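Carbohydrate deacetylase (Enterococcus faecalis, PDB 2I5I) probably removes acetyl groups from acetylated carbohydrates in a magnesium-dependent step of oligosaccharide breakdown. Local coordinates at residues His28-Thr41 with Ser55-Leu69. Residues are numbered along the deposited sequence; the frame is centred on the assembly and turned at random.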
# COMPACT_ATOMS: atom_id res chain seq x y z
N HIS A 28 -13.87 2.73 -14.84
CA HIS A 28 -12.75 1.90 -15.28
C HIS A 28 -12.76 0.54 -14.60
O HIS A 28 -12.68 -0.51 -15.25
CB HIS A 28 -11.44 2.62 -15.00
CG HIS A 28 -10.20 1.80 -15.11
ND1 HIS A 28 -9.71 1.39 -16.33
CD2 HIS A 28 -9.35 1.30 -14.18
CE1 HIS A 28 -8.61 0.67 -16.15
NE2 HIS A 28 -8.36 0.61 -14.85
N LYS A 29 -12.86 0.55 -13.28
CA LYS A 29 -12.68 -0.68 -12.49
C LYS A 29 -13.83 -1.65 -12.68
O LYS A 29 -13.58 -2.85 -12.68
CB LYS A 29 -12.48 -0.32 -11.01
CG LYS A 29 -11.14 0.33 -10.72
CD LYS A 29 -11.01 0.71 -9.25
CE LYS A 29 -10.25 -0.37 -8.48
NZ LYS A 29 -10.55 -0.27 -7.01
N ARG A 30 -15.06 -1.15 -12.81
CA ARG A 30 -16.24 -1.95 -13.01
C ARG A 30 -16.75 -1.94 -14.45
O ARG A 30 -17.75 -2.58 -14.78
CB ARG A 30 -17.39 -1.42 -12.11
CG ARG A 30 -18.35 -2.55 -11.72
CD ARG A 30 -19.60 -2.03 -11.01
NE ARG A 30 -19.23 -1.43 -9.73
CZ ARG A 30 -18.95 -2.09 -8.62
NH1 ARG A 30 -18.99 -3.41 -8.55
NH2 ARG A 30 -18.62 -1.42 -7.52
N GLY A 31 -16.11 -1.19 -15.34
CA GLY A 31 -16.70 -0.90 -16.64
C GLY A 31 -15.65 -0.92 -17.75
O GLY A 31 -14.59 -1.50 -17.59
N VAL A 32 -15.93 -0.25 -18.87
CA VAL A 32 -15.02 -0.40 -20.01
C VAL A 32 -14.12 0.80 -20.27
O VAL A 32 -13.39 0.81 -21.28
CB VAL A 32 -15.84 -0.75 -21.27
CG1 VAL A 32 -16.48 -2.13 -21.11
CG2 VAL A 32 -16.89 0.30 -21.56
N VAL A 33 -14.08 1.80 -19.41
CA VAL A 33 -13.16 2.93 -19.54
C VAL A 33 -11.73 2.44 -19.38
O VAL A 33 -11.37 1.80 -18.39
CB VAL A 33 -13.44 4.06 -18.54
CG1 VAL A 33 -12.35 5.12 -18.57
CG2 VAL A 33 -14.82 4.67 -18.81
N THR A 34 -10.87 2.71 -20.37
CA THR A 34 -9.50 2.20 -20.31
C THR A 34 -8.46 3.27 -20.09
O THR A 34 -7.28 2.98 -19.81
CB THR A 34 -9.14 1.47 -21.63
OG1 THR A 34 -8.97 2.51 -22.60
CG2 THR A 34 -10.24 0.56 -22.13
N SER A 35 -8.87 4.52 -20.18
CA SER A 35 -8.03 5.69 -20.12
C SER A 35 -8.78 6.90 -19.60
O SER A 35 -10.02 6.92 -19.66
CB SER A 35 -7.53 5.94 -21.55
OG SER A 35 -6.72 7.10 -21.62
N THR A 36 -8.05 7.88 -19.11
CA THR A 36 -8.60 9.18 -18.76
C THR A 36 -7.58 10.26 -19.06
O THR A 36 -6.38 10.00 -19.18
CB THR A 36 -9.03 9.20 -17.28
OG1 THR A 36 -9.81 10.36 -16.94
CG2 THR A 36 -7.77 9.21 -16.41
N THR A 37 -8.08 11.49 -19.15
CA THR A 37 -7.16 12.64 -19.27
C THR A 37 -7.49 13.65 -18.17
O THR A 37 -8.69 13.90 -17.99
CB THR A 37 -7.21 13.30 -20.64
OG1 THR A 37 -8.56 13.53 -21.05
CG2 THR A 37 -6.54 12.36 -21.64
N ALA A 38 -6.45 14.11 -17.51
CA ALA A 38 -6.51 14.87 -16.28
C ALA A 38 -6.16 16.34 -16.41
O ALA A 38 -5.25 16.69 -17.17
CB ALA A 38 -5.53 14.22 -15.29
N LEU A 39 -6.85 17.18 -15.64
CA LEU A 39 -6.62 18.62 -15.62
C LEU A 39 -5.63 19.06 -14.56
O LEU A 39 -5.98 19.24 -13.39
CB LEU A 39 -7.95 19.33 -15.41
CG LEU A 39 -9.07 19.12 -16.42
CD1 LEU A 39 -10.43 19.25 -15.74
CD2 LEU A 39 -8.94 20.13 -17.58
N PRO A 40 -4.37 19.33 -14.90
CA PRO A 40 -3.45 19.93 -13.93
C PRO A 40 -3.84 21.32 -13.44
O PRO A 40 -3.35 21.81 -12.41
CB PRO A 40 -2.12 20.06 -14.70
CG PRO A 40 -2.43 19.73 -16.11
CD PRO A 40 -3.76 19.09 -16.22
N THR A 41 -4.72 22.00 -14.16
CA THR A 41 -5.19 23.33 -13.81
C THR A 41 -6.20 23.27 -12.68
O THR A 41 -6.59 24.29 -12.10
CB THR A 41 -5.83 24.04 -15.03
OG1 THR A 41 -6.58 23.10 -15.80
CG2 THR A 41 -4.71 24.59 -15.90
N SER A 55 -5.78 3.31 -5.86
CA SER A 55 -7.03 2.58 -6.07
C SER A 55 -7.35 2.27 -7.52
O SER A 55 -8.26 1.45 -7.77
CB SER A 55 -8.16 3.36 -5.38
OG SER A 55 -8.68 4.40 -6.17
N ALA A 56 -6.64 2.82 -8.51
CA ALA A 56 -6.86 2.47 -9.92
C ALA A 56 -5.54 2.32 -10.67
O ALA A 56 -5.35 3.00 -11.68
CB ALA A 56 -7.72 3.53 -10.60
N PRO A 57 -4.62 1.49 -10.20
CA PRO A 57 -3.26 1.43 -10.74
C PRO A 57 -3.23 0.97 -12.20
O PRO A 57 -2.22 1.18 -12.89
CB PRO A 57 -2.56 0.38 -9.88
CG PRO A 57 -3.68 -0.45 -9.32
CD PRO A 57 -4.80 0.53 -9.10
N THR A 58 -4.30 0.35 -12.68
CA THR A 58 -4.36 -0.09 -14.06
C THR A 58 -4.82 1.02 -15.00
O THR A 58 -4.89 0.82 -16.23
CB THR A 58 -5.32 -1.28 -14.22
OG1 THR A 58 -6.60 -0.97 -13.65
CG2 THR A 58 -4.81 -2.50 -13.45
N LEU A 59 -5.16 2.19 -14.46
CA LEU A 59 -5.79 3.20 -15.33
C LEU A 59 -4.76 4.04 -16.06
O LEU A 59 -3.85 4.59 -15.45
CB LEU A 59 -6.73 4.07 -14.51
CG LEU A 59 -7.38 5.27 -15.20
CD1 LEU A 59 -8.21 4.81 -16.39
CD2 LEU A 59 -8.23 6.08 -14.24
N ALA A 60 -4.92 4.12 -17.39
CA ALA A 60 -3.98 4.94 -18.16
C ALA A 60 -4.41 6.40 -18.11
O ALA A 60 -5.60 6.74 -18.16
CB ALA A 60 -3.86 4.41 -19.58
N ILE A 61 -3.44 7.31 -17.99
CA ILE A 61 -3.76 8.71 -17.79
C ILE A 61 -2.92 9.66 -18.67
O ILE A 61 -1.70 9.59 -18.63
CB ILE A 61 -3.54 9.11 -16.32
CG1 ILE A 61 -4.32 8.20 -15.36
CG2 ILE A 61 -3.88 10.57 -16.10
CD1 ILE A 61 -4.07 8.55 -13.90
N GLY A 62 -3.61 10.51 -19.41
CA GLY A 62 -3.02 11.53 -20.26
C GLY A 62 -3.33 12.91 -19.71
O GLY A 62 -4.01 13.09 -18.69
N VAL A 63 -2.82 13.94 -20.41
CA VAL A 63 -2.98 15.31 -19.92
C VAL A 63 -4.06 16.04 -20.73
O VAL A 63 -4.04 16.07 -21.96
CB VAL A 63 -1.65 16.08 -19.94
CG1 VAL A 63 -1.00 16.09 -21.32
CG2 VAL A 63 -1.81 17.50 -19.44
N HIS A 64 -5.02 16.61 -20.00
CA HIS A 64 -6.15 17.36 -20.50
C HIS A 64 -5.81 18.85 -20.52
O HIS A 64 -5.98 19.59 -19.55
CB HIS A 64 -7.37 17.12 -19.61
CG HIS A 64 -8.69 17.15 -20.30
ND1 HIS A 64 -8.91 16.61 -21.54
CD2 HIS A 64 -9.89 17.65 -19.93
CE1 HIS A 64 -10.16 16.77 -21.91
NE2 HIS A 64 -10.79 17.41 -20.94
N LEU A 65 -5.28 19.33 -21.66
CA LEU A 65 -4.95 20.76 -21.75
C LEU A 65 -6.21 21.61 -21.83
O LEU A 65 -7.23 21.11 -22.31
CB LEU A 65 -4.08 21.02 -22.97
CG LEU A 65 -2.75 20.28 -23.06
CD1 LEU A 65 -2.20 20.51 -24.47
CD2 LEU A 65 -1.75 20.71 -22.01
N THR A 66 -6.16 22.86 -21.38
CA THR A 66 -7.29 23.76 -21.43
C THR A 66 -6.90 25.23 -21.61
O THR A 66 -5.82 25.70 -21.24
CB THR A 66 -8.15 23.65 -20.13
OG1 THR A 66 -9.35 24.40 -20.30
CG2 THR A 66 -7.38 24.20 -18.96
N LEU A 67 -7.84 25.93 -22.23
CA LEU A 67 -7.84 27.37 -22.35
C LEU A 67 -9.16 27.97 -21.87
O LEU A 67 -9.33 29.18 -21.91
CB LEU A 67 -7.64 27.80 -23.82
CG LEU A 67 -6.25 27.52 -24.39
CD1 LEU A 67 -6.19 27.88 -25.87
CD2 LEU A 67 -5.17 28.28 -23.63
N THR A 68 -10.10 27.12 -21.42
CA THR A 68 -11.47 27.59 -21.23
C THR A 68 -12.12 27.01 -19.98
O THR A 68 -13.34 27.07 -19.83
CB THR A 68 -12.34 27.18 -22.45
OG1 THR A 68 -12.37 25.74 -22.52
CG2 THR A 68 -11.75 27.64 -23.78
N LEU A 69 -11.34 26.42 -19.08
CA LEU A 69 -11.93 25.76 -17.91
C LEU A 69 -12.62 26.81 -17.04
O LEU A 69 -12.01 27.75 -16.54
CB LEU A 69 -10.90 24.98 -17.12
CG LEU A 69 -11.33 24.17 -15.89
CD1 LEU A 69 -12.18 22.97 -16.28
CD2 LEU A 69 -10.10 23.68 -15.12
O HOH W 1 -5.23 21.62 -17.92
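The imidazole of His-28 bridges two loops: its NE2 shares a hydrogen bond of 2.7 Å with OG1 of Thr-58, while its ND1 donates to the carbonyl O of Val-33, also at 2.7 Å and close to the ring plane. With CG anti to the backbone N (chi1 167°), the ring leaves the end of helix 18-29 toward the turn 56-59, where Leu-59 lays CB over one face in a CH-pi contact, 3.9 Å from the centroid. Histidine suits this place because both nitrogens and a flat face are used.

Beyond it, strands 35-38 and 60-65 run parallel, joined through helix 45-55 as a beta-alpha-beta unit. Thr-36 and Ala-38 each use N and O in a ladder to Ala-60, Gly-62 and His-64. On one face CG2 of Thr-36 lies beside CG1 of Ile-61 (3.7 Å); on the other, Gly-62 leaves room for CG2 of Thr-37, 3.9 Å from its CA.

At the C-terminal end, CD2 of Leu-39 meets the ring edge of His-64 at CD2 (3.5 Å). A water links OG1 of Thr-41 to O of His-64. OD1 of Asp-128 takes a hydrogen bond from ND1 of His-64, which should limit the ring's rotation, while OD2 is held by OG1 of Thr-37. With ND1 so engaged, NE2 remains for a possible, here empty, metal site with Asp-13 and His-130, the latter a predicted magnesium ligand, consistent with His-64 binding metal.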